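Local coordinates for 3-ketosteroid-delta4-5alpha-dehydrogenase (Rhodococcus jostii, PDB 4AT2), which probably uses bound flavin-adenine dinucleotide to introduce the delta-4 double bond into 5-alpha-3-ketosteroids during steroid catabolism, at residues A[57-62]-A[211-217]; A[49-54]-A[204-209]; A[324-330]-A[401-406]; A[386-391]-A[433-437]. All blocks are in the same frame, centred on the assembly; numbering follows the deposited sequence. Where two conformers were deposited one is given.

Contact 1. Residues A[57-62]-A[211-217]; sequences SIEAAR and TAEKLGV
Thr-211 touches two side chains of helix 51-62 with its methyl CG2: Ile-58 at CD1, and the end of Arg-62, whose NH2 lies 3.7 Å from CG2. Its hydroxyl is turned elsewhere, onto Pro-207 O in the same helix. Ala-212 comes next, where the helices run closest: its CB packs 4.0 Å from Ile-58 CG1, and a lone methyl suits the place where the two backbones approach. Leu-215 lays CB on Ala-61 CB (3.8 Å), while CD1 reaches Ile-58 CG2 and both its methyls touch Arg-62 CG. Ile-58 CG2, anti to the backbone N, meets Thr-211 CG2 as well and lies 3.6 Å above the centre of the Arg-62 guanidinium. An alanine at Ile-58 would lose CD1 and both branches, and is likely to open a gap beside Thr-211 and Leu-215 and unsettle the guanidinium. Gly-216, at positive phi (89°), ends the helix in a Schellman motif, which turns the chain so that Val-217 CG2 reaches Ala-61 CB (3.8 Å). Strand 67-70 adjoins Ala-60 through Val-67 and Val-217 through Val-69, and Trp-138 of helix 132-141 packs on Ile-58 and Arg-62.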
# COMPACT_ATOMS: atom_id res chain seq x y z
N SER A 57 -24.81 -6.83 -18.24
CA SER A 57 -26.16 -6.71 -18.80
C SER A 57 -26.39 -7.71 -19.93
O SER A 57 -27.47 -8.30 -20.02
CB SER A 57 -26.47 -5.27 -19.25
OG SER A 57 -25.92 -4.98 -20.52
N ILE A 58 -25.36 -7.91 -20.76
CA ILE A 58 -25.47 -8.85 -21.88
C ILE A 58 -25.71 -10.26 -21.37
O ILE A 58 -26.63 -10.95 -21.83
CB ILE A 58 -24.24 -8.79 -22.81
CG1 ILE A 58 -24.23 -7.47 -23.57
CG2 ILE A 58 -24.21 -9.97 -23.78
CD1 ILE A 58 -22.89 -7.13 -24.20
N GLU A 59 -24.89 -10.69 -20.41
CA GLU A 59 -25.03 -12.05 -19.89
C GLU A 59 -26.36 -12.22 -19.16
O GLU A 59 -27.02 -13.25 -19.33
CB GLU A 59 -23.86 -12.44 -18.99
CG GLU A 59 -22.54 -12.62 -19.73
CD GLU A 59 -22.44 -13.92 -20.53
OE1 GLU A 59 -23.48 -14.58 -20.77
OE2 GLU A 59 -21.33 -14.29 -20.95
N ALA A 60 -26.76 -11.23 -18.37
CA ALA A 60 -28.00 -11.35 -17.61
C ALA A 60 -29.20 -11.45 -18.56
O ALA A 60 -30.11 -12.25 -18.33
CB ALA A 60 -28.15 -10.20 -16.63
N ALA A 61 -29.19 -10.64 -19.62
CA ALA A 61 -30.27 -10.64 -20.60
C ALA A 61 -30.31 -11.95 -21.40
O ALA A 61 -31.39 -12.49 -21.66
CB ALA A 61 -30.16 -9.44 -21.52
N ARG A 62 -29.14 -12.45 -21.78
CA ARG A 62 -29.07 -13.74 -22.47
C ARG A 62 -29.58 -14.89 -21.60
O ARG A 62 -30.13 -15.86 -22.11
CB ARG A 62 -27.65 -14.04 -22.95
CG ARG A 62 -27.27 -13.26 -24.19
CD ARG A 62 -25.84 -13.52 -24.61
NE ARG A 62 -25.50 -12.79 -25.84
CZ ARG A 62 -24.27 -12.67 -26.33
NH1 ARG A 62 -23.24 -13.22 -25.71
NH2 ARG A 62 -24.07 -11.99 -27.45
N THR A 211 -25.33 -4.81 -28.70
CA THR A 211 -25.69 -6.17 -28.31
C THR A 211 -26.71 -6.15 -27.17
O THR A 211 -27.75 -6.80 -27.24
CB THR A 211 -24.44 -6.99 -27.91
OG1 THR A 211 -23.55 -7.07 -29.03
CG2 THR A 211 -24.82 -8.40 -27.47
N ALA A 212 -26.42 -5.36 -26.14
CA ALA A 212 -27.33 -5.24 -24.99
C ALA A 212 -28.71 -4.68 -25.39
O ALA A 212 -29.73 -5.16 -24.91
CB ALA A 212 -26.70 -4.40 -23.90
N GLU A 213 -28.72 -3.68 -26.27
CA GLU A 213 -29.98 -3.07 -26.69
C GLU A 213 -30.86 -4.05 -27.46
O GLU A 213 -32.06 -4.13 -27.23
CB GLU A 213 -29.73 -1.78 -27.48
CG GLU A 213 -29.21 -0.66 -26.60
CD GLU A 213 -28.90 0.62 -27.35
OE1 GLU A 213 -28.87 0.62 -28.60
OE2 GLU A 213 -28.68 1.65 -26.68
N LYS A 214 -30.24 -4.83 -28.34
CA LYS A 214 -30.97 -5.84 -29.10
C LYS A 214 -31.53 -6.95 -28.21
O LYS A 214 -32.53 -7.57 -28.55
CB LYS A 214 -30.11 -6.42 -30.23
CG LYS A 214 -30.10 -5.55 -31.46
CD LYS A 214 -29.13 -6.06 -32.52
CE LYS A 214 -29.27 -5.29 -33.82
NZ LYS A 214 -30.52 -5.64 -34.57
N LEU A 215 -30.89 -7.17 -27.07
CA LEU A 215 -31.37 -8.14 -26.09
C LEU A 215 -32.50 -7.61 -25.22
O LEU A 215 -33.10 -8.36 -24.46
CB LEU A 215 -30.20 -8.60 -25.20
CG LEU A 215 -29.27 -9.63 -25.83
CD1 LEU A 215 -27.92 -9.61 -25.12
CD2 LEU A 215 -29.91 -11.00 -25.75
N GLY A 216 -32.79 -6.31 -25.33
CA GLY A 216 -33.83 -5.68 -24.53
C GLY A 216 -33.38 -5.13 -23.19
O GLY A 216 -34.22 -4.85 -22.32
N VAL A 217 -32.07 -4.96 -23.00
CA VAL A 217 -31.57 -4.31 -21.78
C VAL A 217 -32.14 -2.89 -21.71
O VAL A 217 -32.13 -2.16 -22.70
CB VAL A 217 -30.03 -4.27 -21.74
CG1 VAL A 217 -29.54 -3.40 -20.59
CG2 VAL A 217 -29.49 -5.69 -21.59

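Contact 2. Residues A[49-54]-A[204-209]. With FAD (flavin-adenine dinucleotide), chain D.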
# COMPACT_ATOMS: atom_id res chain seq x y z
N TYR A 49 -22.94 2.19 -16.35
CA TYR A 49 -23.01 1.74 -17.74
C TYR A 49 -21.66 1.91 -18.45
O TYR A 49 -21.56 2.57 -19.50
CB TYR A 49 -24.10 2.51 -18.48
CG TYR A 49 -24.75 1.80 -19.65
CD1 TYR A 49 -24.13 0.71 -20.27
CD2 TYR A 49 -25.97 2.24 -20.16
CE1 TYR A 49 -24.72 0.07 -21.35
CE2 TYR A 49 -26.56 1.61 -21.23
CZ TYR A 49 -25.93 0.53 -21.83
OH TYR A 49 -26.52 -0.10 -22.90
N GLY A 50 -20.62 1.32 -17.87
CA GLY A 50 -19.29 1.26 -18.49
C GLY A 50 -19.03 -0.17 -18.92
O GLY A 50 -19.97 -0.92 -19.18
N ILE A 51 -17.77 -0.57 -18.97
CA ILE A 51 -17.45 -1.90 -19.50
C ILE A 51 -18.00 -3.05 -18.66
O ILE A 51 -18.58 -4.00 -19.21
CB ILE A 51 -15.92 -2.10 -19.77
CG1 ILE A 51 -15.67 -3.45 -20.45
CG2 ILE A 51 -15.10 -2.01 -18.50
CD1 ILE A 51 -16.42 -3.59 -21.77
N ALA A 52 -17.84 -2.96 -17.34
CA ALA A 52 -18.30 -4.02 -16.45
C ALA A 52 -19.81 -4.12 -16.52
O ALA A 52 -20.37 -5.21 -16.60
CB ALA A 52 -17.86 -3.74 -15.03
N GLY A 53 -20.47 -2.96 -16.51
CA GLY A 53 -21.92 -2.92 -16.53
C GLY A 53 -22.52 -3.48 -17.80
O GLY A 53 -23.47 -4.28 -17.74
N VAL A 54 -21.98 -3.10 -18.96
CA VAL A 54 -22.56 -3.57 -20.22
C VAL A 54 -22.35 -5.08 -20.39
O VAL A 54 -23.27 -5.79 -20.82
CB VAL A 54 -22.10 -2.75 -21.45
CG1 VAL A 54 -20.64 -3.00 -21.79
CG2 VAL A 54 -23.02 -3.03 -22.65
N LEU A 204 -14.80 -0.79 -28.16
CA LEU A 204 -15.19 -1.91 -27.32
C LEU A 204 -16.63 -1.69 -26.85
O LEU A 204 -17.46 -2.59 -26.97
CB LEU A 204 -14.24 -2.06 -26.12
CG LEU A 204 -14.63 -3.04 -25.01
CD1 LEU A 204 -14.80 -4.47 -25.53
CD2 LEU A 204 -13.60 -2.99 -23.90
N MET A 205 -16.91 -0.49 -26.34
CA MET A 205 -18.23 -0.18 -25.78
C MET A 205 -19.39 -0.24 -26.77
O MET A 205 -20.43 -0.82 -26.46
CB MET A 205 -18.24 1.22 -25.14
CG MET A 205 -17.68 1.29 -23.74
SD MET A 205 -18.45 0.15 -22.56
CE MET A 205 -20.08 0.83 -22.36
N LYS A 206 -19.22 0.38 -27.93
CA LYS A 206 -20.32 0.54 -28.89
C LYS A 206 -20.95 -0.79 -29.33
O LYS A 206 -22.17 -0.95 -29.21
CB LYS A 206 -19.87 1.39 -30.10
CG LYS A 206 -20.97 1.65 -31.12
CD LYS A 206 -20.43 2.53 -32.23
CE LYS A 206 -21.54 3.05 -33.13
NZ LYS A 206 -21.64 2.24 -34.38
N PRO A 207 -20.14 -1.77 -29.82
CA PRO A 207 -20.74 -3.06 -30.18
C PRO A 207 -21.42 -3.79 -29.01
O PRO A 207 -22.44 -4.46 -29.21
CB PRO A 207 -19.56 -3.90 -30.68
CG PRO A 207 -18.48 -2.92 -30.99
CD PRO A 207 -18.69 -1.74 -30.09
N LEU A 208 -20.87 -3.65 -27.80
CA LEU A 208 -21.47 -4.28 -26.62
C LEU A 208 -22.81 -3.63 -26.27
O LEU A 208 -23.79 -4.31 -25.94
CB LEU A 208 -20.51 -4.23 -25.42
CG LEU A 208 -19.19 -5.02 -25.58
CD1 LEU A 208 -18.41 -5.04 -24.27
CD2 LEU A 208 -19.42 -6.44 -26.04
N VAL A 209 -22.87 -2.30 -26.39
CA VAL A 209 -24.11 -1.57 -26.15
C VAL A 209 -25.18 -1.99 -27.17
O VAL A 209 -26.32 -2.27 -26.80
CB VAL A 209 -23.88 -0.04 -26.15
CG1 VAL A 209 -25.20 0.72 -26.22
CG2 VAL A 209 -23.11 0.36 -24.89
PA FAD D . -16.48 3.01 -16.20
O1A FAD D . -16.21 2.53 -17.57
O2A FAD D . -16.03 4.36 -15.82
O5B FAD D . -18.05 2.90 -15.93
C5B FAD D . -18.61 3.25 -14.66
C4B FAD D . -19.96 3.95 -14.89
O4B FAD D . -20.53 4.12 -13.58
C3B FAD D . -19.73 5.36 -15.46
O3B FAD D . -20.55 5.53 -16.65
C2B FAD D . -20.16 6.29 -14.32
O2B FAD D . -20.76 7.50 -14.85
C1B FAD D . -21.18 5.43 -13.58
N9A FAD D . -21.36 5.81 -12.16
C8A FAD D . -20.47 6.31 -11.29
N7A FAD D . -21.08 6.49 -10.13
C5A FAD D . -22.36 6.10 -10.25
C6A FAD D . -23.42 6.06 -9.41
N6A FAD D . -23.27 6.47 -8.15
N1A FAD D . -24.63 5.62 -9.80
C2A FAD D . -24.81 5.17 -11.10
N3A FAD D . -23.72 5.21 -11.96
C4A FAD D . -22.52 5.68 -11.51
N1 FAD D . -7.67 0.48 -19.07
C2 FAD D . -7.45 -0.59 -19.92
O2 FAD D . -7.58 -1.73 -19.49
N3 FAD D . -7.08 -0.37 -21.25
C4 FAD D . -6.89 0.93 -21.73
O4 FAD D . -6.55 1.08 -22.90
C4X FAD D . -7.11 2.01 -20.87
N5 FAD D . -6.92 3.28 -21.28
C5X FAD D . -6.90 4.28 -20.38
C6 FAD D . -6.46 5.56 -20.75
C7 FAD D . -6.46 6.61 -19.82
C7M FAD D . -6.00 7.87 -20.25
C8 FAD D . -6.90 6.38 -18.50
C8M FAD D . -6.94 7.39 -17.52
C9 FAD D . -7.36 5.11 -18.15
C9A FAD D . -7.34 4.05 -19.07
N10 FAD D . -7.75 2.81 -18.72
C10 FAD D . -7.50 1.78 -19.54
C1' FAD D . -8.54 2.54 -17.49
C2' FAD D . -10.00 2.23 -17.87
O2' FAD D . -10.43 3.32 -18.69
C3' FAD D . -10.89 2.14 -16.62
O3' FAD D . -10.19 1.57 -15.50
C4' FAD D . -12.14 1.31 -16.93
O4' FAD D . -12.81 1.91 -18.05
C5' FAD D . -13.08 1.28 -15.73
O5' FAD D . -14.20 0.42 -16.05
P FAD D . -15.52 0.44 -15.12
O1P FAD D . -15.18 0.09 -13.74
O2P FAD D . -16.58 -0.33 -15.85
O3P FAD D . -15.85 2.03 -15.05
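The dinucleotide-binding turn of a Rossmann-type FAD site, consistent with a GxGxxG pattern that includes Gly-50 and Gly-53, is backed here by helix 202-214. Gly-50 is the N-cap of helix 51-62 and lies against the cofactor, its CA 3.3 Å from FAD O5B; any side chain would run into that oxygen. Ala-52 N donates to FAD O2P over 3.3 Å, with a nearly straight angle of 173° at the hydrogen. Away from the cofactor the contact is apolar. Met-205, bent at both chi2 and chi3, curls its thioether against the turn: CE sits 3.6 Å from Gly-50 O and SD beside Ile-51 N, a flexible chain suited to following a backbone bend. Ile-51 divides its branches between cofactor and protein. Its CG1 is anti to the backbone N (chi1 -175°), which carries CD1 to Leu-208 CD1 (3.5 Å) and Leu-204 CD2 (3.6 Å), while CG2 rests near FAD O2P. Val-54, one turn on, crosses Leu-208 at about a right angle: Val-54 CG1 lies 3.8 Å from Leu-208 CB, and CG2 sits over the Leu-208 carbonyl. Tyr-49 brings its hydroxyl end to the methyls of Val-209, OH to CG1 at 3.7 Å, and its ring also meets Trp-76. Helix 490-507 adds Leu-492 against Ile-51 and Leu-204. Apolar side chains thus support the turn from behind, and the amide of Ala-52 is bonded to the pyrophosphate, where the N-terminal end of helix 51-62 is likely to offset part of the negative charge.

Contact 3. Residues A[324-330]-A[401-406]; sequences ILVNGRG and ALQSTV
This is a buried strand-to-helix packing at an edge of the antiparallel sheet made by strands 324-326, 356-360, 435-439 and 383-385, closed at one end by a polar turn. The axes of strand 324-326 and helix 401-406 approach to 11.0 Å, and their directions differ by 146°. Ile-324 and Val-326, two residues apart in the strand, both point at the helix. Thr-405 CG2 is their shared partner: it lies 4.0 Å from Ile-324 CD1 and 4.0 Å from Val-326 CG1. Val-326 CG1 also meets Leu-402 CD1, the two side chains crossing at about a right angle, while Ile-324 CD1 extends to Val-406 CG2. Each of these two strand methyls thus meets two helix side chains, which suits branched aliphatic residues here.

Thr-405 has a second duty. Its OG1 donates to Gly-330 O across 2.6 Å, the donor sitting 26° out of the Gly-330 carbonyl plane, and with OG1 anti to its own carbonyl carbon (chi1 -72°) the hydroxyl faces the turn as the methyl faces the strand. Gly-330 closes a type I turn that starts at Asn-327; its positive phi and its closeness to the Ala-401 backbone both suit a residue without CB. A water donates to Arg-329 O and, at 3.1 Å, to Ala-401 O, joining two backbone acceptors. Asn-327 OD1 receives Arg-329 N at 2.9 Å. The second subunit is nearby, its Leu-420 packing on Ala-401 and its Ser-404 on Ser-404. The whole is a helix laid on the face of a beta-sheet, with an Asx turn leading off its edge strand.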
# COMPACT_ATOMS: atom_id res chain seq x y z
N ILE A 324 19.17 6.74 -21.32
CA ILE A 324 19.09 6.10 -20.02
C ILE A 324 18.34 6.97 -19.03
O ILE A 324 18.51 8.20 -19.01
CB ILE A 324 20.47 5.70 -19.45
CG1 ILE A 324 21.41 6.92 -19.33
CG2 ILE A 324 21.10 4.65 -20.36
CD1 ILE A 324 22.63 6.65 -18.46
N LEU A 325 17.49 6.34 -18.23
CA LEU A 325 16.82 7.04 -17.15
C LEU A 325 17.70 7.01 -15.91
O LEU A 325 18.20 5.96 -15.54
CB LEU A 325 15.47 6.40 -16.84
CG LEU A 325 14.37 6.68 -17.86
CD1 LEU A 325 13.19 5.75 -17.61
CD2 LEU A 325 13.93 8.15 -17.85
N VAL A 326 17.89 8.16 -15.29
CA VAL A 326 18.59 8.20 -14.02
C VAL A 326 17.71 8.83 -12.96
O VAL A 326 16.86 9.65 -13.27
CB VAL A 326 19.98 8.90 -14.10
CG1 VAL A 326 20.89 8.13 -15.06
CG2 VAL A 326 19.85 10.38 -14.47
N ASN A 327 17.91 8.42 -11.71
CA ASN A 327 17.18 9.02 -10.60
C ASN A 327 17.83 10.32 -10.11
O ASN A 327 18.73 10.86 -10.78
CB ASN A 327 17.01 7.97 -9.48
CG ASN A 327 18.34 7.55 -8.87
OD1 ASN A 327 19.37 8.20 -9.05
ND2 ASN A 327 18.30 6.46 -8.11
N GLY A 328 17.38 10.84 -8.97
CA GLY A 328 17.92 12.08 -8.44
C GLY A 328 19.37 12.00 -7.98
O GLY A 328 20.02 13.03 -7.76
N ARG A 329 19.88 10.77 -7.85
CA ARG A 329 21.29 10.54 -7.52
C ARG A 329 22.12 10.21 -8.78
O ARG A 329 23.28 9.81 -8.68
CB ARG A 329 21.43 9.40 -6.50
CG ARG A 329 20.72 9.66 -5.17
CD ARG A 329 20.98 8.54 -4.16
NE ARG A 329 20.35 7.29 -4.53
CZ ARG A 329 19.10 6.94 -4.25
NH1 ARG A 329 18.31 7.76 -3.56
NH2 ARG A 329 18.65 5.76 -4.65
N GLY A 330 21.53 10.39 -9.96
CA GLY A 330 22.23 10.12 -11.22
C GLY A 330 22.45 8.64 -11.53
O GLY A 330 23.32 8.29 -12.33
N ALA A 401 28.73 11.62 -9.99
CA ALA A 401 27.50 10.81 -9.86
C ALA A 401 26.93 10.37 -11.20
O ALA A 401 26.60 9.19 -11.40
CB ALA A 401 26.43 11.55 -9.05
N LEU A 402 26.84 11.31 -12.15
CA LEU A 402 26.35 10.97 -13.48
C LEU A 402 27.49 10.46 -14.37
O LEU A 402 27.30 9.52 -15.15
CB LEU A 402 25.65 12.18 -14.14
CG LEU A 402 25.11 11.94 -15.56
CD1 LEU A 402 23.96 10.94 -15.59
CD2 LEU A 402 24.68 13.29 -16.15
N GLN A 403 28.67 11.07 -14.25
CA GLN A 403 29.81 10.65 -15.07
C GLN A 403 30.08 9.16 -14.90
O GLN A 403 30.33 8.45 -15.88
CB GLN A 403 31.06 11.43 -14.71
CG GLN A 403 31.01 12.91 -15.07
CD GLN A 403 32.33 13.59 -14.77
OE1 GLN A 403 33.33 13.33 -15.45
NE2 GLN A 403 32.34 14.44 -13.76
N SER A 404 30.06 8.69 -13.66
CA SER A 404 30.36 7.29 -13.39
C SER A 404 29.26 6.38 -13.94
O SER A 404 29.58 5.34 -14.52
CB SER A 404 30.59 7.03 -11.90
OG SER A 404 29.44 7.33 -11.14
N THR A 405 28.00 6.76 -13.77
CA THR A 405 26.88 6.00 -14.35
C THR A 405 27.08 5.81 -15.85
O THR A 405 26.92 4.70 -16.36
CB THR A 405 25.55 6.72 -14.06
OG1 THR A 405 25.28 6.57 -12.66
CG2 THR A 405 24.38 6.15 -14.89
N VAL A 406 27.43 6.89 -16.54
CA VAL A 406 27.57 6.83 -17.99
C VAL A 406 28.83 6.05 -18.38
O VAL A 406 28.81 5.30 -19.36
CB VAL A 406 27.53 8.25 -18.61
CG1 VAL A 406 27.85 8.19 -20.11
CG2 VAL A 406 26.17 8.88 -18.37
O HOH W 1 25.46 8.16 -8.71

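Contact 4. Residues A[386-391]-A[433-437]; sequences ETVEEL and TPVAA
Leu-391 spreads its two methyls over strand 435-439, CD2 against Val-435 CG2 (3.9 Å) and CD1 against Ala-437 CB (4.0 Å). The motif is a short helix, 388-394, packed on one face of an antiparallel sheet, directly after the sheet's edge strand 383-385. Val-435 and Ala-437 both point toward the helix, whereas Ala-436 between them points away, as a strand's two-residue repeat requires. CG of Leu-391 is anti to the backbone N (chi1 -173°), which directs the fork onto the strand, and Ile-358 and Trp-383 border it there. With the fork cut back to a single methyl, as in an alanine here, Val-435 and Ala-437 would probably be left facing a gap in the layer between helix and sheet. Val-435 also brings CG1 to Thr-387 O (3.7 Å) and crosses obliquely with Val-388.

Thr-387 is the N-cap: its OG1 receives Glu-390 N at 3.1 Å and an angle of 161°, and donates to Glu-390 OE1, so one threonine hydroxyl caps the first turn and holds the Glu-390 carboxylate. At the outer end, Glu-386 bends its chain alongside Pro-434, a residue preceded by a cis peptide. Beyond it, Thr-433 CB packs 3.3 Å from Glu-386 O, and the carbonyl accepts a hydrogen bond from a water, 2.8 Å from Glu-386 O to the water oxygen.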
# COMPACT_ATOMS: atom_id res chain seq x y z
N GLU A 386 28.24 19.67 -24.18
CA GLU A 386 29.20 18.97 -25.02
C GLU A 386 29.72 17.71 -24.33
O GLU A 386 30.12 16.77 -25.01
CB GLU A 386 30.38 19.89 -25.35
CG GLU A 386 30.04 21.07 -26.25
CD GLU A 386 29.50 20.64 -27.60
OE1 GLU A 386 30.20 19.89 -28.32
OE2 GLU A 386 28.37 21.06 -27.95
N THR A 387 29.73 17.71 -23.00
CA THR A 387 30.26 16.58 -22.24
C THR A 387 29.32 16.18 -21.10
O THR A 387 28.51 16.98 -20.64
CB THR A 387 31.65 16.89 -21.63
OG1 THR A 387 31.52 17.92 -20.64
CG2 THR A 387 32.68 17.34 -22.70
N VAL A 388 29.44 14.93 -20.65
CA VAL A 388 28.71 14.45 -19.48
C VAL A 388 29.11 15.20 -18.22
O VAL A 388 28.27 15.52 -17.38
CB VAL A 388 28.89 12.93 -19.30
CG1 VAL A 388 28.15 12.42 -18.06
CG2 VAL A 388 28.39 12.20 -20.53
N GLU A 389 30.41 15.48 -18.09
CA GLU A 389 30.90 16.26 -16.96
C GLU A 389 30.15 17.61 -16.85
O GLU A 389 29.71 17.98 -15.77
CB GLU A 389 32.41 16.49 -17.08
CG GLU A 389 32.97 17.36 -15.96
CD GLU A 389 34.48 17.51 -16.01
OE1 GLU A 389 35.12 17.07 -16.99
OE2 GLU A 389 35.03 18.08 -15.05
N GLU A 390 30.00 18.31 -17.97
CA GLU A 390 29.26 19.58 -17.94
C GLU A 390 27.78 19.37 -17.68
O GLU A 390 27.18 20.13 -16.92
CB GLU A 390 29.42 20.34 -19.25
CG GLU A 390 30.79 20.93 -19.47
CD GLU A 390 30.99 21.30 -20.93
OE1 GLU A 390 31.25 20.39 -21.74
OE2 GLU A 390 30.86 22.49 -21.26
N LEU A 391 27.18 18.35 -18.29
CA LEU A 391 25.75 18.09 -18.10
C LEU A 391 25.48 17.83 -16.62
O LEU A 391 24.49 18.32 -16.06
CB LEU A 391 25.30 16.90 -18.95
CG LEU A 391 23.79 16.63 -18.98
CD1 LEU A 391 23.02 17.75 -19.67
CD2 LEU A 391 23.53 15.31 -19.70
N THR A 433 28.10 12.13 -27.63
CA THR A 433 28.08 13.57 -27.37
C THR A 433 27.73 14.31 -28.67
O THR A 433 27.95 13.76 -29.76
CB THR A 433 29.43 14.07 -26.83
OG1 THR A 433 30.47 13.75 -27.76
CG2 THR A 433 29.75 13.45 -25.45
N PRO A 434 27.16 15.52 -28.59
CA PRO A 434 26.71 16.23 -27.40
C PRO A 434 25.60 15.44 -26.72
O PRO A 434 24.98 14.56 -27.35
CB PRO A 434 26.16 17.56 -27.93
CG PRO A 434 26.53 17.62 -29.36
CD PRO A 434 26.74 16.22 -29.83
N VAL A 435 25.38 15.74 -25.45
CA VAL A 435 24.47 14.96 -24.63
C VAL A 435 23.45 15.91 -24.02
O VAL A 435 23.77 17.07 -23.72
CB VAL A 435 25.27 14.12 -23.58
CG1 VAL A 435 26.12 15.00 -22.66
CG2 VAL A 435 24.37 13.15 -22.82
N ALA A 436 22.23 15.43 -23.86
CA ALA A 436 21.13 16.24 -23.31
C ALA A 436 20.48 15.52 -22.13
O ALA A 436 20.62 14.31 -21.98
CB ALA A 436 20.11 16.50 -24.39
N ALA A 437 19.78 16.28 -21.30
CA ALA A 437 18.97 15.68 -20.24
C ALA A 437 17.58 16.27 -20.25
O ALA A 437 17.40 17.49 -20.30
CB ALA A 437 19.63 15.87 -18.87
O HOH W 2 32.57 15.92 -26.07

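Overall arrangement
The four contacts form two pairs on opposite sides of the chain's centre. Contacts 1 and 2 are successive parts of one helix pair, 51-62 with 202-214, their centres 11 Å apart; they meet where Ile-58 CD1 comes 3.4 Å from Leu-208 O. Contact 2 touches FAD itself, and its Leu-204 side chain is about 11 Å from the bound 4-androstene-3,17-dione, whereas in contact 1 Ser-57 lies about 11 Å from FAD. Contacts 3 and 4, with centres 12 Å apart, share one antiparallel sheet, and Val-388 joins them by packing on Leu-402 and Val-406. Contacts 2 and 3 are 46 Å apart between centres, with nearest atoms about 29 Å apart.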